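PDB 5FTZ: chitin binding protein from Streptomyces lividans, which is an AA10 lytic polysaccharide monooxygenase that uses copper and probably binds chitin and cleaves its chains oxidatively. Local coordinates for residues A[6-11]-A[71-76]; A[99-104]-A[109-114]. All blocks are in the same frame, centred on the assembly; numbering follows the deposited sequence.

Contact 1 (A[6-11]-A[71-76]); sequences LPVSRQ and PTTRVN
In the immunoglobulin-like beta-sandwich at the heart of the AA10 monooxygenases, Pro7 and Val8 meet Thr73 where the chain leaves strand 2-6 of the three-stranded sheet and passes the short strand 73-74 of the mixed sheet. A cis peptide bond before Pro7 turns the chain here, and Ser9 then serves as N-cap of helix 10-15. The closest pair of CA atoms, Pro7 CA and Thr73 CA, lies 6.3 Å apart; no hydrogen bond crosses directly, and the link runs through the threonine hydroxyl and two waters. Thr73 lies with OG1 beside its own backbone N and opposite its carbonyl carbon (chi1 -60°), which brings the oxygen to 3.9 Å from Val8 CG1. The Pro7 ring approaches the same hydroxyl more loosely and also packs on Val170, Tyr81 and Phe83, between the strands of both sheets. Backbone hydrogen bonds of Thr73 with Asp169 and Thr171 fix its strand against 162-171. OG1 lies 4.0 Å from Val8 N, and the two polar groups are joined through a water that takes the Val8 N-H at 2.9 Å from N and donates to Thr73 OG1. The hydroxyl donates a hydrogen bond to the second water, 2.6 Å from Thr73 OG1, and that water donates in turn to Val8 O at 2.7 Å.

Contact 2 (A[99-104]-A[109-114]); sequences YVTKPG and HNLARS
Lys102 reaches over to the backbone of Ser114, and the two bury more surface against each other's segments than any other residues of this contact. The lysine chain leaves with CG beside the backbone N (chi1 -67°) and bends twice near its end, first at chi3 (-69°), which swings the ammonium across to the 3-10 segment that begins at Arg113. NZ gives Ser114 O a weak hydrogen bond of 3.0 Å. Its geometry is poor because the oxygen sits alongside the CE-NZ bond, with Lys102 CE almost as near to Ser114 O, at 3.1 Å. A water 2.9 Å from Lys102 NZ accepts a second hydrogen bond from it and donates to Arg113 O at 3.0 Å, so successive carbonyls of the turn are tied to one ammonium, directly and through solvent. Residues 99-104 begin, and 109-114 lie within, the connection from strand 93-100 of the sandwich's mixed sheet to its antiparallel neighbour, strand 122-125; a backbone bond of Lys102 with Asp115 also draws the two segments together. With an alanine in place of the lysine, the Ser114 carbonyl would probably lose its charged donor, and the water on Arg113 O its link across the loop. Deeper in, Thr101 and Leu111 touch through methyls alone, Thr101 CG2 lying 3.8 Å from Leu111 CD1. With OG1 at chi1 46°, Thr101 CG2 lies beside the backbone N, anti to the carbonyl carbon, and faces Leu111, while OG1 hydrogen-bonds to His149 ND1 and Val150 N of the neighbouring strand 148-157. Leu111 also packs on Val150. The Arg113 guanidinium forms a salt bridge with Asp45 and hydrogen bonds to the carbonyls of Pro39, Ser41 and Pro43.

Overall arrangement
Both contacts reach the mixed sheet, with centres about 16 Å apart and nearest atoms about 5 Å apart, without touching. Contact 1 brings together distant parts of the sequence, linking the chain beyond an edge strand of the three-stranded sheet to the other sheet; contact 2 is local, bracing one loop between neighbouring strands. Neither is fully core. The first has a buried proline and no exposed participant, and relies on ordered water around a neutral hydroxyl. The second grades from buried methyls to a partly exposed lysine ammonium at the carbonyl of an exposed serine. Strand 148-157 is a shared neighbour: Val150 is touched by Arg10 from segment 6-11 and by Leu111 from segment 109-114.

Contact 1 (A[6-11]-A[71-76])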
loop_
_atom_site.group_PDB
_atom_site.type_symbol
_atom_site.label_atom_id
_atom_site.label_comp_id
_atom_site.label_asym_id
_atom_site.label_seq_id
_atom_site.Cartn_x
_atom_site.Cartn_y
_atom_site.Cartn_z
ATOM N N LEU A 6 26.846 -2.366 5.126
ATOM C CA LEU A 6 27.321 -2.593 6.501
ATOM C C LEU A 6 26.385 -3.571 7.176
ATOM O O LEU A 6 25.193 -3.254 7.331
ATOM C CB LEU A 6 27.392 -1.314 7.371
ATOM C CG LEU A 6 28.391 -0.296 6.940
ATOM C CD1 LEU A 6 28.159 1.004 7.665
ATOM C CD2 LEU A 6 29.824 -0.809 7.146
ATOM N N PRO A 7 26.853 -4.772 7.580
ATOM C CA PRO A 7 28.142 -5.355 7.227
ATOM C C PRO A 7 28.112 -5.676 5.718
ATOM O O PRO A 7 27.054 -6.072 5.208
ATOM C CB PRO A 7 28.152 -6.652 8.064
ATOM C CG PRO A 7 26.724 -7.030 8.259
ATOM C CD PRO A 7 25.935 -5.748 8.194
ATOM N N VAL A 8 29.220 -5.473 5.044
ATOM C CA VAL A 8 29.225 -5.586 3.588
ATOM C C VAL A 8 28.779 -6.964 3.133
ATOM O O VAL A 8 29.277 -7.992 3.613
ATOM C CB VAL A 8 30.560 -5.131 2.991
ATOM C CG1 VAL A 8 31.678 -6.038 3.376
ATOM C CG2 VAL A 8 30.419 -4.999 1.500
ATOM N N SER A 9 27.865 -7.003 2.177
ATOM C CA SER A 9 27.287 -8.241 1.670
ATOM C C SER A 9 28.101 -8.834 0.554
ATOM O O SER A 9 28.930 -8.187 -0.071
ATOM C CB SER A 9 25.868 -7.991 1.201
ATOM O OG SER A 9 25.832 -6.951 0.209
ATOM N N ARG A 10 27.883 -10.123 0.289
ATOM C CA ARG A 10 28.575 -10.826 -0.759
ATOM C C ARG A 10 28.415 -10.154 -2.098
ATOM O O ARG A 10 29.397 -10.104 -2.860
ATOM C CB ARG A 10 28.198 -12.313 -0.779
ATOM C CG ARG A 10 28.685 -13.117 0.407
ATOM C CD ARG A 10 28.234 -14.557 0.303
ATOM N NE ARG A 10 28.695 -15.325 1.474
ATOM C CZ ARG A 10 28.306 -16.566 1.753
ATOM N NH1 ARG A 10 27.475 -17.203 0.957
ATOM N NH2 ARG A 10 28.745 -17.136 2.884
ATOM N N GLN A 11 27.215 -9.710 -2.438
ATOM C CA GLN A 11 27.072 -9.071 -3.732
ATOM C C GLN A 11 27.928 -7.821 -3.833
ATOM O O GLN A 11 28.444 -7.515 -4.930
ATOM C CB GLN A 11 25.596 -8.787 -4.046
ATOM C CG GLN A 11 24.762 -8.047 -3.003
ATOM C CD GLN A 11 23.973 -8.971 -2.147
ATOM O OE1 GLN A 11 24.537 -9.814 -1.465
ATOM N NE2 GLN A 11 22.677 -8.825 -2.151
ATOM N N PRO A 71 35.793 -12.988 2.368
ATOM C CA PRO A 71 36.248 -11.985 3.358
ATOM C C PRO A 71 35.185 -11.706 4.360
ATOM O O PRO A 71 33.989 -11.757 4.040
ATOM C CB PRO A 71 36.521 -10.733 2.523
ATOM C CG PRO A 71 35.774 -10.897 1.296
ATOM C CD PRO A 71 35.583 -12.379 1.055
ATOM N N THR A 72 35.584 -11.337 5.569
ATOM C CA THR A 72 34.599 -11.104 6.640
ATOM C C THR A 72 34.777 -9.728 7.276
ATOM O O THR A 72 35.876 -9.167 7.276
ATOM C CB THR A 72 34.716 -12.107 7.790
ATOM O OG1 THR A 72 35.945 -11.905 8.494
ATOM C CG2 THR A 72 34.678 -13.543 7.373
ATOM N N THR A 73 33.701 -9.219 7.861
ATOM C CA THR A 73 33.699 -8.036 8.674
ATOM C C THR A 73 33.790 -8.510 10.131
ATOM O O THR A 73 32.975 -9.313 10.599
ATOM C CB THR A 73 32.437 -7.234 8.466
ATOM O OG1 THR A 73 32.320 -6.821 7.095
ATOM C CG2 THR A 73 32.382 -5.975 9.346
ATOM N N ARG A 74 34.770 -8.016 10.874
ATOM C CA ARG A 74 34.882 -8.284 12.300
ATOM C C ARG A 74 33.864 -7.502 13.079
ATOM O O ARG A 74 33.690 -6.296 12.850
ATOM C CB ARG A 74 36.280 -7.893 12.783
ATOM C CG ARG A 74 37.269 -9.038 12.552
ATOM C CD ARG A 74 37.404 -9.964 13.785
ATOM N N VAL A 75 33.125 -8.208 13.930
ATOM C CA VAL A 75 32.041 -7.603 14.748
ATOM C C VAL A 75 32.151 -8.064 16.188
ATOM O O VAL A 75 32.716 -9.129 16.481
ATOM C CB VAL A 75 30.643 -7.916 14.201
ATOM C CG1 VAL A 75 30.496 -7.365 12.794
ATOM C CG2 VAL A 75 30.360 -9.406 14.215
ATOM N N ASN A 76 31.577 -7.247 17.075
ATOM C CA ASN A 76 31.549 -7.605 18.507
ATOM C C ASN A 76 30.151 -7.989 18.966
ATOM O O ASN A 76 29.219 -7.192 18.955
ATOM C CB ASN A 76 32.038 -6.430 19.347
ATOM C CG ASN A 76 33.433 -5.973 18.964
ATOM O OD1 ASN A 76 33.599 -4.849 18.503
ATOM N ND2 ASN A 76 34.400 -6.837 19.080
HETATM O O HOH W 1 30.853 -8.506 5.777
HETATM O O HOH W 2 31.433 -4.255 6.523
#

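Contact 2 (A[99-104]-A[109-114])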
loop_
_atom_site.group_PDB
_atom_site.type_symbol
_atom_site.label_atom_id
_atom_site.label_comp_id
_atom_site.label_asym_id
_atom_site.label_seq_id
_atom_site.Cartn_x
_atom_site.Cartn_y
_atom_site.Cartn_z
ATOM N N TYR A 99 19.008 -11.759 10.322
ATOM C CA TYR A 99 19.115 -13.109 10.880
ATOM C C TYR A 99 20.583 -13.436 11.009
ATOM O O TYR A 99 21.396 -12.925 10.244
ATOM C CB TYR A 99 18.492 -14.174 9.973
ATOM C CG TYR A 99 17.035 -13.954 9.590
ATOM C CD1 TYR A 99 16.678 -13.097 8.592
ATOM C CD2 TYR A 99 16.030 -14.586 10.271
ATOM C CE1 TYR A 99 15.354 -12.929 8.245
ATOM C CE2 TYR A 99 14.675 -14.416 9.898
ATOM C CZ TYR A 99 14.375 -13.597 8.907
ATOM O OH TYR A 99 13.076 -13.334 8.469
ATOM N N VAL A 100 20.967 -14.286 11.961
ATOM C CA VAL A 100 22.308 -14.751 12.088
ATOM C C VAL A 100 22.344 -16.308 12.070
ATOM O O VAL A 100 21.356 -16.951 12.479
ATOM C CB VAL A 100 22.989 -14.200 13.338
ATOM C CG1 VAL A 100 22.353 -14.760 14.584
ATOM C CG2 VAL A 100 24.490 -14.391 13.315
ATOM N N THR A 101 23.438 -16.877 11.684
ATOM C CA THR A 101 23.675 -18.298 11.799
ATOM C C THR A 101 23.794 -18.724 13.261
ATOM O O THR A 101 24.026 -17.929 14.163
ATOM C CB THR A 101 24.905 -18.681 10.981
ATOM O OG1 THR A 101 25.964 -17.744 11.243
ATOM C CG2 THR A 101 24.562 -18.714 9.486
ATOM N N LYS A 102 23.580 -20.035 13.464
ATOM C CA LYS A 102 23.665 -20.650 14.793
ATOM C C LYS A 102 25.033 -21.218 15.039
ATOM O O LYS A 102 25.750 -21.572 14.116
ATOM C CB LYS A 102 22.707 -21.861 14.867
ATOM C CG LYS A 102 21.270 -21.451 14.799
ATOM C CD LYS A 102 20.318 -22.640 14.871
ATOM C CE LYS A 102 20.402 -23.476 13.650
ATOM N NZ LYS A 102 19.086 -24.130 13.355
ATOM N N PRO A 103 25.445 -21.318 16.311
ATOM C CA PRO A 103 26.670 -22.098 16.566
ATOM C C PRO A 103 26.651 -23.472 15.942
ATOM O O PRO A 103 25.650 -24.147 15.997
ATOM C CB PRO A 103 26.728 -22.167 18.106
ATOM C CG PRO A 103 25.960 -20.995 18.540
ATOM C CD PRO A 103 24.797 -20.956 17.557
ATOM N N GLY A 104 27.730 -23.846 15.299
ATOM C CA GLY A 104 27.816 -25.172 14.696
ATOM C C GLY A 104 27.186 -25.272 13.330
ATOM O O GLY A 104 27.067 -26.374 12.775
ATOM N N HIS A 109 28.613 -26.021 3.026
ATOM C CA HIS A 109 27.617 -26.199 1.951
ATOM C C HIS A 109 26.978 -24.843 1.690
ATOM O O HIS A 109 27.324 -23.861 2.402
ATOM C CB HIS A 109 26.612 -27.278 2.335
ATOM C CG HIS A 109 25.557 -26.862 3.305
ATOM N ND1 HIS A 109 24.348 -27.515 3.404
ATOM C CD2 HIS A 109 25.500 -25.842 4.204
ATOM C CE1 HIS A 109 23.583 -26.898 4.291
ATOM N NE2 HIS A 109 24.273 -25.909 4.818
ATOM N N ASN A 110 26.030 -24.760 0.783
ATOM C CA ASN A 110 25.365 -23.477 0.526
ATOM C C ASN A 110 24.411 -23.165 1.684
ATOM O O ASN A 110 23.663 -24.028 2.114
ATOM C CB ASN A 110 24.548 -23.532 -0.726
ATOM C CG ASN A 110 25.363 -23.670 -1.995
ATOM O OD1 ASN A 110 26.549 -24.001 -2.000
ATOM N ND2 ASN A 110 24.671 -23.478 -3.073
ATOM N N LEU A 111 24.356 -21.915 2.138
ATOM C CA LEU A 111 23.538 -21.518 3.282
ATOM C C LEU A 111 22.103 -22.003 3.135
ATOM O O LEU A 111 21.450 -21.833 2.084
ATOM C CB LEU A 111 23.524 -19.988 3.395
ATOM C CG LEU A 111 22.968 -19.440 4.709
ATOM C CD1 LEU A 111 23.952 -19.642 5.829
ATOM C CD2 LEU A 111 22.627 -17.957 4.516
ATOM N N ALA A 112 21.570 -22.497 4.248
ATOM C CA ALA A 112 20.207 -22.989 4.291
ATOM C C ALA A 112 19.516 -22.593 5.590
ATOM O O ALA A 112 20.189 -22.136 6.554
ATOM C CB ALA A 112 20.244 -24.510 4.221
ATOM N N ARG A 113 18.182 -22.721 5.627
ATOM C CA ARG A 113 17.438 -22.412 6.854
ATOM C C ARG A 113 17.958 -23.124 8.095
ATOM O O ARG A 113 17.959 -22.562 9.172
ATOM C CB ARG A 113 15.960 -22.671 6.647
ATOM C CG ARG A 113 15.302 -21.659 5.700
ATOM C CD ARG A 113 14.023 -22.270 5.114
ATOM N NE ARG A 113 13.350 -21.340 4.223
ATOM C CZ ARG A 113 13.721 -21.028 2.978
ATOM N NH1 ARG A 113 14.811 -21.522 2.420
ATOM N NH2 ARG A 113 13.007 -20.147 2.312
ATOM N N SER A 114 18.405 -24.362 7.947
ATOM C CA SER A 114 18.921 -25.137 9.090
ATOM C C SER A 114 20.177 -24.522 9.708
ATOM O O SER A 114 20.526 -24.782 10.852
ATOM C CB SER A 114 19.234 -26.562 8.649
ATOM O OG SER A 114 20.065 -26.633 7.476
HETATM O O HOH W 3 16.777 -23.292 11.839
#